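Local coordinates for SIS domain protein (PDB 3FXA), which probably binds a phosphosugar through its SIS domain and is a putative sugar-phosphate isomerase, though its substrate is not established, at residues V35-K40 / I139-S144; E43-I48 / Q91-L96; K47-G52 / P73-T78; G54-A59 / I97-G102. One frame throughout, in Å; residues are numbered along the deposited sequence. Where two conformers were deposited one is given.

Interaction 1: V35-K40 / I139-S144; sequences VKTVEK and IFFPVS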
# COMPACT_ATOMS: atom_id res chain seq x y z
N VAL A 35 9.25 22.24 -18.54
CA VAL A 35 9.18 23.55 -17.89
C VAL A 35 7.79 23.81 -17.28
O VAL A 35 7.70 24.22 -16.11
CB VAL A 35 9.59 24.68 -18.85
CG1 VAL A 35 9.30 26.05 -18.23
CG2 VAL A 35 11.09 24.49 -19.23
N LYS A 36 6.74 23.53 -18.06
CA LYS A 36 5.36 23.72 -17.61
C LYS A 36 5.07 22.87 -16.38
O LYS A 36 4.44 23.34 -15.42
CB LYS A 36 4.32 23.45 -18.71
CG LYS A 36 4.15 24.53 -19.77
CD LYS A 36 2.77 24.34 -20.44
CE LYS A 36 2.50 25.34 -21.55
NZ LYS A 36 1.08 25.24 -22.02
N THR A 37 5.59 21.64 -16.37
CA THR A 37 5.40 20.74 -15.23
C THR A 37 6.09 21.29 -13.97
O THR A 37 5.50 21.26 -12.90
CB THR A 37 5.86 19.30 -15.59
OG1 THR A 37 5.09 18.85 -16.73
CG2 THR A 37 5.70 18.33 -14.44
N VAL A 38 7.33 21.78 -14.09
CA VAL A 38 8.02 22.40 -12.96
C VAL A 38 7.26 23.61 -12.41
O VAL A 38 7.09 23.73 -11.21
CB VAL A 38 9.46 22.84 -13.33
CG1 VAL A 38 10.11 23.64 -12.19
CG2 VAL A 38 10.30 21.59 -13.75
N GLU A 39 6.82 24.49 -13.31
CA GLU A 39 6.09 25.72 -12.95
C GLU A 39 4.77 25.40 -12.28
O GLU A 39 4.48 25.90 -11.19
CB GLU A 39 5.84 26.58 -14.20
CG GLU A 39 7.09 27.21 -14.78
CD GLU A 39 6.86 27.97 -16.10
OE1 GLU A 39 5.85 27.74 -16.81
OE2 GLU A 39 7.72 28.80 -16.45
N LYS A 40 4.02 24.52 -12.93
CA LYS A 40 2.69 24.10 -12.43
C LYS A 40 2.78 23.46 -11.04
O LYS A 40 1.95 23.77 -10.18
CB LYS A 40 2.01 23.15 -13.40
CG LYS A 40 0.50 23.00 -13.21
CD LYS A 40 -0.25 24.20 -13.78
CE LYS A 40 -1.76 24.08 -13.61
NZ LYS A 40 -2.43 25.35 -13.98
N ILE A 139 -1.36 18.86 -19.66
CA ILE A 139 0.06 18.78 -20.02
C ILE A 139 0.32 17.34 -20.48
O ILE A 139 0.28 16.41 -19.66
CB ILE A 139 1.02 19.13 -18.86
CG1 ILE A 139 0.79 20.55 -18.35
CG2 ILE A 139 2.47 19.01 -19.31
CD1 ILE A 139 1.47 20.81 -17.02
N PHE A 140 0.53 17.15 -21.78
CA PHE A 140 0.99 15.87 -22.34
C PHE A 140 2.51 15.88 -22.07
O PHE A 140 3.22 16.82 -22.49
CB PHE A 140 0.66 15.75 -23.84
CG PHE A 140 1.43 14.67 -24.57
CD1 PHE A 140 1.56 13.39 -24.06
CD2 PHE A 140 1.99 14.95 -25.83
CE1 PHE A 140 2.26 12.39 -24.77
CE2 PHE A 140 2.67 13.97 -26.55
CZ PHE A 140 2.82 12.70 -26.01
N PHE A 141 2.97 14.86 -21.34
CA PHE A 141 4.35 14.72 -20.89
C PHE A 141 4.91 13.48 -21.59
O PHE A 141 4.84 12.36 -21.04
CB PHE A 141 4.40 14.63 -19.36
CG PHE A 141 5.79 14.76 -18.76
CD1 PHE A 141 6.73 13.71 -18.84
CD2 PHE A 141 6.14 15.90 -18.04
CE1 PHE A 141 8.01 13.82 -18.26
CE2 PHE A 141 7.43 16.03 -17.44
CZ PHE A 141 8.36 14.99 -17.54
N PRO A 142 5.46 13.65 -22.81
CA PRO A 142 6.01 12.50 -23.53
C PRO A 142 7.27 11.92 -22.89
O PRO A 142 8.12 12.65 -22.41
CB PRO A 142 6.35 13.07 -24.91
CG PRO A 142 6.45 14.55 -24.69
CD PRO A 142 5.47 14.87 -23.65
N VAL A 143 7.34 10.60 -22.87
CA VAL A 143 8.51 9.84 -22.38
C VAL A 143 8.46 8.51 -23.11
O VAL A 143 7.38 7.91 -23.22
CB VAL A 143 8.51 9.64 -20.85
CG1 VAL A 143 7.15 9.17 -20.35
CG2 VAL A 143 9.68 8.65 -20.38
N SER A 144 9.59 8.05 -23.65
CA SER A 144 9.62 6.79 -24.39
C SER A 144 11.03 6.24 -24.39
O SER A 144 11.97 6.95 -24.03
CB SER A 144 9.09 6.97 -25.83
OG SER A 144 9.98 7.74 -26.64
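Helix 31-43 packs here against strand 139-142, within this chain an outermost strand of the parallel sheet of the SIS domain. The helix and strand segments cross at -125°, with their axes 9.6 Å apart at the closest point. Thr37 carries the helix side. Its OG1 lies anti to the carbonyl carbon (chi1 -58°) and accordingly leans toward the strand. There Thr37 OG1 meets the rim of the Phe141 ring in the ring plane, 3.4 Å from Phe141 CD2. Thr37 OG1 also sits 3.7 Å from Ile139 CG2. Neither neighbour is a polar partner; the hydroxyl is bonded to Ala33 O, one turn back on its own helix. Ile139 is almost fully extended along its longer branch (chi2 166°). This sends Ile139 CD1 against the helix backbone, 4.2 Å from Lys36 C. Ile139 CD1 is flanked by Lys36 CB at 4.2 Å and Lys40 CB at 4.3 Å. Both lysines lend only the root of their chains and carry their amino groups away from the strand. At the buried centre the Thr37 hydroxyl meets carbon; the lysine chains lie at the margin. Beyond it, Phe141 stacks on Phe167 of helix 157-177, and strand 121-126 pairs with strand 139-142.

Interaction 2: E43-I48 / Q91-L96; sequences ECTGKI and QKEDIL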
# COMPACT_ATOMS: atom_id res chain seq x y z
N GLU A 43 3.65 26.02 -8.36
CA GLU A 43 2.47 26.88 -8.11
C GLU A 43 1.31 26.15 -7.40
O GLU A 43 0.39 26.79 -6.88
CB GLU A 43 1.97 27.48 -9.44
CG GLU A 43 2.95 28.50 -10.05
CD GLU A 43 2.66 28.90 -11.50
OE1 GLU A 43 1.76 28.34 -12.17
OE2 GLU A 43 3.38 29.80 -11.99
N CYS A 44 1.35 24.83 -7.36
CA CYS A 44 0.23 24.04 -6.80
C CYS A 44 -0.05 24.30 -5.31
O CYS A 44 0.83 24.14 -4.47
CB CYS A 44 0.48 22.56 -7.04
SG CYS A 44 -0.94 21.51 -6.69
N THR A 45 -1.28 24.71 -4.99
CA THR A 45 -1.73 24.93 -3.61
C THR A 45 -2.47 23.71 -3.02
O THR A 45 -2.82 23.72 -1.82
CB THR A 45 -2.66 26.17 -3.50
OG1 THR A 45 -3.87 25.95 -4.24
CG2 THR A 45 -1.94 27.40 -4.03
N GLY A 46 -2.71 22.69 -3.84
CA GLY A 46 -3.36 21.44 -3.38
C GLY A 46 -2.32 20.34 -3.20
O GLY A 46 -1.31 20.52 -2.50
N LYS A 47 -2.56 19.20 -3.84
CA LYS A 47 -1.64 18.07 -3.81
C LYS A 47 -1.56 17.40 -5.15
O LYS A 47 -2.37 17.66 -6.03
CB LYS A 47 -2.09 17.06 -2.74
CG LYS A 47 -3.45 16.44 -3.00
CD LYS A 47 -3.91 15.64 -1.82
CE LYS A 47 -5.30 15.12 -2.03
NZ LYS A 47 -6.33 16.19 -2.26
N ILE A 48 -0.56 16.53 -5.29
CA ILE A 48 -0.32 15.79 -6.51
C ILE A 48 -0.91 14.38 -6.33
O ILE A 48 -0.51 13.67 -5.45
CB ILE A 48 1.18 15.70 -6.83
CG1 ILE A 48 1.81 17.11 -6.92
CG2 ILE A 48 1.39 14.94 -8.14
CD1 ILE A 48 3.33 17.10 -6.99
N GLN A 91 -9.11 16.75 -5.74
CA GLN A 91 -9.84 18.03 -5.61
C GLN A 91 -9.44 19.02 -6.74
O GLN A 91 -8.48 18.79 -7.48
CB GLN A 91 -9.65 18.60 -4.20
CG GLN A 91 -10.18 17.69 -3.11
CD GLN A 91 -11.68 17.46 -3.25
OE1 GLN A 91 -12.44 18.40 -3.51
NE2 GLN A 91 -12.12 16.22 -3.06
N LYS A 92 -10.23 20.09 -6.87
CA LYS A 92 -10.04 21.10 -7.95
C LYS A 92 -8.62 21.70 -8.06
O LYS A 92 -8.11 21.83 -9.16
CB LYS A 92 -11.12 22.21 -7.84
CG LYS A 92 -11.06 23.31 -8.92
CD LYS A 92 -12.30 24.20 -8.81
CE LYS A 92 -12.30 25.32 -9.83
NZ LYS A 92 -12.36 24.81 -11.24
N GLU A 93 -7.98 21.93 -6.92
CA GLU A 93 -6.66 22.56 -6.82
C GLU A 93 -5.53 21.55 -6.99
O GLU A 93 -4.35 21.93 -6.86
CB GLU A 93 -6.47 23.28 -5.45
CG GLU A 93 -7.70 24.02 -4.85
CD GLU A 93 -8.71 23.10 -4.13
OE1 GLU A 93 -8.31 22.16 -3.40
OE2 GLU A 93 -9.93 23.31 -4.30
N ASP A 94 -5.86 20.31 -7.31
CA ASP A 94 -4.87 19.25 -7.43
C ASP A 94 -4.37 19.03 -8.86
O ASP A 94 -4.97 19.49 -9.83
CB ASP A 94 -5.43 17.91 -6.91
CG ASP A 94 -5.75 17.92 -5.42
OD1 ASP A 94 -5.33 18.83 -4.68
OD2 ASP A 94 -6.44 16.96 -5.00
N ILE A 95 -3.29 18.27 -8.94
CA ILE A 95 -2.69 17.85 -10.19
C ILE A 95 -2.79 16.33 -10.25
O ILE A 95 -2.24 15.68 -9.37
CB ILE A 95 -1.21 18.24 -10.29
CG1 ILE A 95 -1.03 19.78 -10.13
CG2 ILE A 95 -0.64 17.74 -11.61
CD1 ILE A 95 0.41 20.28 -10.15
N LEU A 96 -3.54 15.80 -11.23
CA LEU A 96 -3.62 14.35 -11.45
C LEU A 96 -2.57 13.99 -12.50
O LEU A 96 -2.53 14.60 -13.57
CB LEU A 96 -5.03 13.93 -11.90
CG LEU A 96 -5.26 12.46 -12.25
CD1 LEU A 96 -5.06 11.54 -11.03
CD2 LEU A 96 -6.65 12.25 -12.86
O HOH W 1 -3.23 24.41 -6.90
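The carboxylate of Asp94 is the flat group at the centre of this contact. Lys47 N donates to Asp94 OD1 over one face at 2.9 Å, from 51° above the carboxylate plane. Gln91 N meets Asp94 OD2 from the opposite face, at 2.8 Å. Lys47 NZ instead takes the syn lone pair of Asp94 OD2, forming a salt bridge of 2.8 Å. OD2 thus accepts two bonds and OD1 one, which fixes the rotation of the group. The positive partner would probably help keep this buried acid ionised. Lys47 gets there with CG in the crowded position between N and the carbonyl carbon (chi1 63°) and a bend at the last torsion (chi4 -59°), which turns NZ to Asp94. The ammonium also bonds to Val89 O. Gln91 to Asp94 form a type I beta turn, which leads into strand 95-99. This strand pairs in parallel with strand 48-51 in the central sheet of the SIS domain, and Ile95 N donates to Lys47 O at 3.1 Å, nearly straight. Before the strand, Gly46 lies against Asp94, its CA 3.5 Å from Asp94 OD1. Cys44 SG is anti to its backbone N and rests 3.9 Å from Ile95 CG1. A water bridges Thr45 N and Glu93 O. Gln91 NE2 bonds to Gly88 O and also to Glu71 of the neighbouring third subunit.

Interaction 3: K47-G52 / P73-T78; sequences KIVVAG and PAVFLT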
# COMPACT_ATOMS: atom_id res chain seq x y z
N LYS A 47 -2.56 19.20 -3.84
CA LYS A 47 -1.64 18.07 -3.81
C LYS A 47 -1.56 17.40 -5.15
O LYS A 47 -2.37 17.66 -6.03
CB LYS A 47 -2.09 17.06 -2.74
CG LYS A 47 -3.45 16.44 -3.00
CD LYS A 47 -3.91 15.64 -1.82
CE LYS A 47 -5.30 15.12 -2.03
NZ LYS A 47 -6.33 16.19 -2.26
N ILE A 48 -0.56 16.53 -5.29
CA ILE A 48 -0.32 15.79 -6.51
C ILE A 48 -0.91 14.38 -6.33
O ILE A 48 -0.51 13.67 -5.45
CB ILE A 48 1.18 15.70 -6.83
CG1 ILE A 48 1.81 17.11 -6.92
CG2 ILE A 48 1.39 14.94 -8.14
CD1 ILE A 48 3.33 17.10 -6.99
N VAL A 49 -1.83 13.98 -7.19
CA VAL A 49 -2.45 12.65 -7.10
C VAL A 49 -1.87 11.87 -8.28
O VAL A 49 -2.00 12.31 -9.41
CB VAL A 49 -3.98 12.74 -7.17
CG1 VAL A 49 -4.60 11.38 -7.02
CG2 VAL A 49 -4.51 13.68 -6.08
N VAL A 50 -1.19 10.74 -8.04
CA VAL A 50 -0.56 9.98 -9.14
C VAL A 50 -1.21 8.60 -9.24
O VAL A 50 -1.35 7.92 -8.22
CB VAL A 50 0.96 9.85 -9.00
CG1 VAL A 50 1.64 9.45 -10.35
CG2 VAL A 50 1.55 11.16 -8.50
N ALA A 51 -1.56 8.18 -10.46
CA ALA A 51 -2.15 6.85 -10.72
C ALA A 51 -1.40 6.07 -11.79
O ALA A 51 -0.96 6.63 -12.79
CB ALA A 51 -3.61 7.01 -11.16
N GLY A 52 -1.29 4.77 -11.59
CA GLY A 52 -0.67 3.86 -12.54
C GLY A 52 -0.99 2.44 -12.13
O GLY A 52 -1.37 2.20 -10.96
N PRO A 73 3.07 17.97 -1.30
CA PRO A 73 2.17 16.87 -0.92
C PRO A 73 1.70 16.07 -2.12
O PRO A 73 1.32 16.65 -3.15
CB PRO A 73 0.97 17.57 -0.29
CG PRO A 73 1.33 18.95 -0.09
CD PRO A 73 2.67 19.22 -0.62
N ALA A 74 1.76 14.75 -1.97
CA ALA A 74 1.42 13.80 -3.02
C ALA A 74 0.83 12.53 -2.44
O ALA A 74 1.15 12.16 -1.31
CB ALA A 74 2.64 13.49 -3.82
N VAL A 75 -0.03 11.89 -3.21
CA VAL A 75 -0.72 10.66 -2.81
C VAL A 75 -0.87 9.73 -4.00
O VAL A 75 -1.08 10.21 -5.13
CB VAL A 75 -2.12 10.96 -2.21
CG1 VAL A 75 -3.05 11.55 -3.25
CG2 VAL A 75 -2.71 9.66 -1.67
N PHE A 76 -0.73 8.43 -3.76
CA PHE A 76 -0.95 7.43 -4.80
C PHE A 76 -2.43 7.13 -4.88
O PHE A 76 -3.07 6.91 -3.84
CB PHE A 76 -0.17 6.13 -4.55
CG PHE A 76 -0.41 5.09 -5.61
CD1 PHE A 76 0.08 5.28 -6.90
CD2 PHE A 76 -1.12 3.93 -5.34
CE1 PHE A 76 -0.15 4.35 -7.93
CE2 PHE A 76 -1.35 2.98 -6.34
CZ PHE A 76 -0.85 3.19 -7.64
N LEU A 77 -2.98 7.14 -6.09
CA LEU A 77 -4.38 6.78 -6.33
C LEU A 77 -4.43 5.39 -6.96
O LEU A 77 -4.10 5.24 -8.14
CB LEU A 77 -5.04 7.84 -7.21
CG LEU A 77 -6.51 7.65 -7.61
CD1 LEU A 77 -7.42 7.55 -6.37
CD2 LEU A 77 -6.96 8.76 -8.48
N THR A 78 -4.85 4.38 -6.19
CA THR A 78 -4.94 2.98 -6.65
C THR A 78 -6.16 2.86 -7.58
O THR A 78 -7.27 3.10 -7.14
CB THR A 78 -5.08 1.98 -5.43
OG1 THR A 78 -4.00 2.20 -4.52
CG2 THR A 78 -5.08 0.54 -5.89
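Strands 48-51 and 74-76 run parallel in register, with a 24° twist between the two segments. Ile48 pairs with Ala74, Val49 with Val75 and Val50 with Phe76. Four backbone bonds join them. Ile48 N binds Pro73 O on a lone pair, and Val75 N meets Ile48 O nearly along the C=O axis. Val50 N approaches Val75 O in the same axial way. The last bond is the straightest, Leu77 N to Val50 O at 2.8 Å with 178° at the hydrogen, although its donor stands above the carbonyl plane. On one face, Val49 and Val75 lie side by side, with Val49 CG2 3.8 Å from Val75 CG1. The other branch of Val49 crosses Leu77 obliquely, CG1 to Leu77 CB at 3.6 Å. On the opposite face, Ile48 CB and Ala74 CB are 4.0 Å apart. Past the paired residues, Ala51 CB lies 3.5 Å from Leu77 O. The Phe76 ring, its CG anti to N, reaches past Val50 O to Gly52. Phe76 CZ, at the ring edge, lies 3.5 Å from Gly52 O. Gly52 N is buried without a partner. Val75 also packs on Val75 of the neighbouring third subunit. The pair closes a beta-alpha-beta unit through helix 55-69, the crossover of the Rossmann-like SIS fold.

Interaction 4: G54-A59 / I97-G102; sequences GTSGVA and ILISKG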
# COMPACT_ATOMS: atom_id res chain seq x y z
N GLY A 54 0.44 -1.69 -12.31
CA GLY A 54 1.63 -2.52 -12.38
C GLY A 54 2.91 -1.71 -12.23
O GLY A 54 3.04 -0.96 -11.27
N THR A 55 3.81 -1.85 -13.20
CA THR A 55 5.10 -1.15 -13.19
C THR A 55 4.92 0.38 -13.22
O THR A 55 5.65 1.11 -12.53
CB THR A 55 6.02 -1.70 -14.33
OG1 THR A 55 7.38 -1.30 -14.09
CG2 THR A 55 5.54 -1.25 -15.73
N SER A 56 3.96 0.86 -14.02
CA SER A 56 3.61 2.31 -14.04
C SER A 56 3.17 2.77 -12.63
O SER A 56 3.43 3.90 -12.23
CB SER A 56 2.52 2.62 -15.05
OG SER A 56 2.99 2.48 -16.37
N GLY A 57 2.50 1.88 -11.89
CA GLY A 57 2.13 2.10 -10.50
C GLY A 57 3.34 2.27 -9.59
O GLY A 57 3.30 3.13 -8.72
N VAL A 58 4.42 1.47 -9.78
CA VAL A 58 5.62 1.60 -8.95
C VAL A 58 6.28 2.96 -9.28
O VAL A 58 6.72 3.66 -8.35
CB VAL A 58 6.59 0.40 -9.08
CG1 VAL A 58 7.80 0.62 -8.16
CG2 VAL A 58 5.85 -0.93 -8.80
N ALA A 59 6.32 3.32 -10.57
CA ALA A 59 6.80 4.66 -10.99
C ALA A 59 5.98 5.74 -10.30
O ALA A 59 6.53 6.68 -9.74
CB ALA A 59 6.70 4.83 -12.50
N ILE A 97 -1.71 13.03 -12.15
CA ILE A 97 -0.69 12.51 -13.04
C ILE A 97 -1.05 11.06 -13.34
O ILE A 97 -1.11 10.22 -12.42
CB ILE A 97 0.74 12.61 -12.46
CG1 ILE A 97 1.06 14.05 -12.04
CG2 ILE A 97 1.77 12.05 -13.48
CD1 ILE A 97 2.52 14.30 -11.56
N LEU A 98 -1.33 10.78 -14.61
CA LEU A 98 -1.63 9.42 -15.06
C LEU A 98 -0.41 8.88 -15.80
O LEU A 98 0.05 9.50 -16.76
CB LEU A 98 -2.87 9.40 -15.94
CG LEU A 98 -4.16 9.90 -15.28
CD1 LEU A 98 -5.32 9.79 -16.26
CD2 LEU A 98 -4.51 9.15 -13.98
N ILE A 99 0.10 7.73 -15.36
CA ILE A 99 1.30 7.09 -15.95
C ILE A 99 0.87 5.82 -16.66
O ILE A 99 0.40 4.86 -16.03
CB ILE A 99 2.40 6.74 -14.93
CG1 ILE A 99 2.80 7.97 -14.12
CG2 ILE A 99 3.65 6.14 -15.66
CD1 ILE A 99 3.78 7.71 -13.00
N SER A 100 0.93 5.85 -17.99
CA SER A 100 0.56 4.73 -18.83
C SER A 100 1.41 4.73 -20.08
O SER A 100 1.26 5.64 -20.89
CB SER A 100 -0.92 4.83 -19.19
OG SER A 100 -1.21 3.97 -20.27
N LYS A 101 2.25 3.71 -20.27
CA LYS A 101 3.15 3.65 -21.45
C LYS A 101 2.38 3.80 -22.74
O LYS A 101 2.63 4.72 -23.48
CB LYS A 101 3.99 2.37 -21.46
CG LYS A 101 5.05 2.27 -22.55
CD LYS A 101 5.82 0.96 -22.34
CE LYS A 101 6.88 0.66 -23.37
NZ LYS A 101 6.36 0.57 -24.75
N GLY A 102 1.42 2.90 -23.01
CA GLY A 102 0.59 2.98 -24.20
C GLY A 102 -0.45 4.10 -24.18
O GLY A 102 -0.99 4.44 -25.24
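The tight part of this contact is the wedge of Ile99 against the first turn of helix 55-69. Ser56 CB lies 3.2 Å from Ile99 O and 3.7 Å from Ile99 CG2. Ser56 CA and Ile99 CA are 5.6 Å apart, so the helix sits close on the strand end. Ile99 CG1 is anti to the carbonyl carbon (chi1 -55°), and chi2 extends the branch. Ile99 CD1 thereby runs along the helix, 3.9 Å from Ser56 O and 4.1 Å from Ala59 CB. Ile99 is buried; Val163 of helix 157-177 also packs on it. The loose part is the loop after the strand. Ser56 OG comes no nearer than 4.1 Å to Ser100 CA. Ser100 turns away from the helix and binds Thr105 OG1. Lys101 extends off toward Glu127, with which it forms a salt bridge, and Gly102 is exposed. Asp81 of the fourth subunit also reaches the helix start, accepting from Gly54 N at the N-cap position. The glycine-containing turn between strand 48-51 and helix 55-69, facing strand 95-99, is consistent with the Rossmann-like fold of SIS domains. In it the loop after strand 95-99, beginning at Ser100, probably lies by the sugar-phosphate site, as in relatives.

How the interactions relate
All four contacts reach one parallel sheet of the SIS domain, ordered 74-76, 48-51, 95-99, 121-126, 139-142. Interaction 1 spans the longest loop and encloses the other three along the chain. Interactions 2 and 3 share Lys47 and Ile48, and their centres are about 10 Å apart. Together they place strand 48-51 between its two sheet neighbours. Interactions 2 and 4 both use strand 95-99, at opposite ends, about 19 Å apart between centres. Interaction 4 alternates with interactions 2 and 3 along the chain. Interactions 2 and 3 come near the third subunit, 1 and 4 the second, and 3 and 4 the fourth, so the sheet and its helices lie close to the tetramer's subunit contacts.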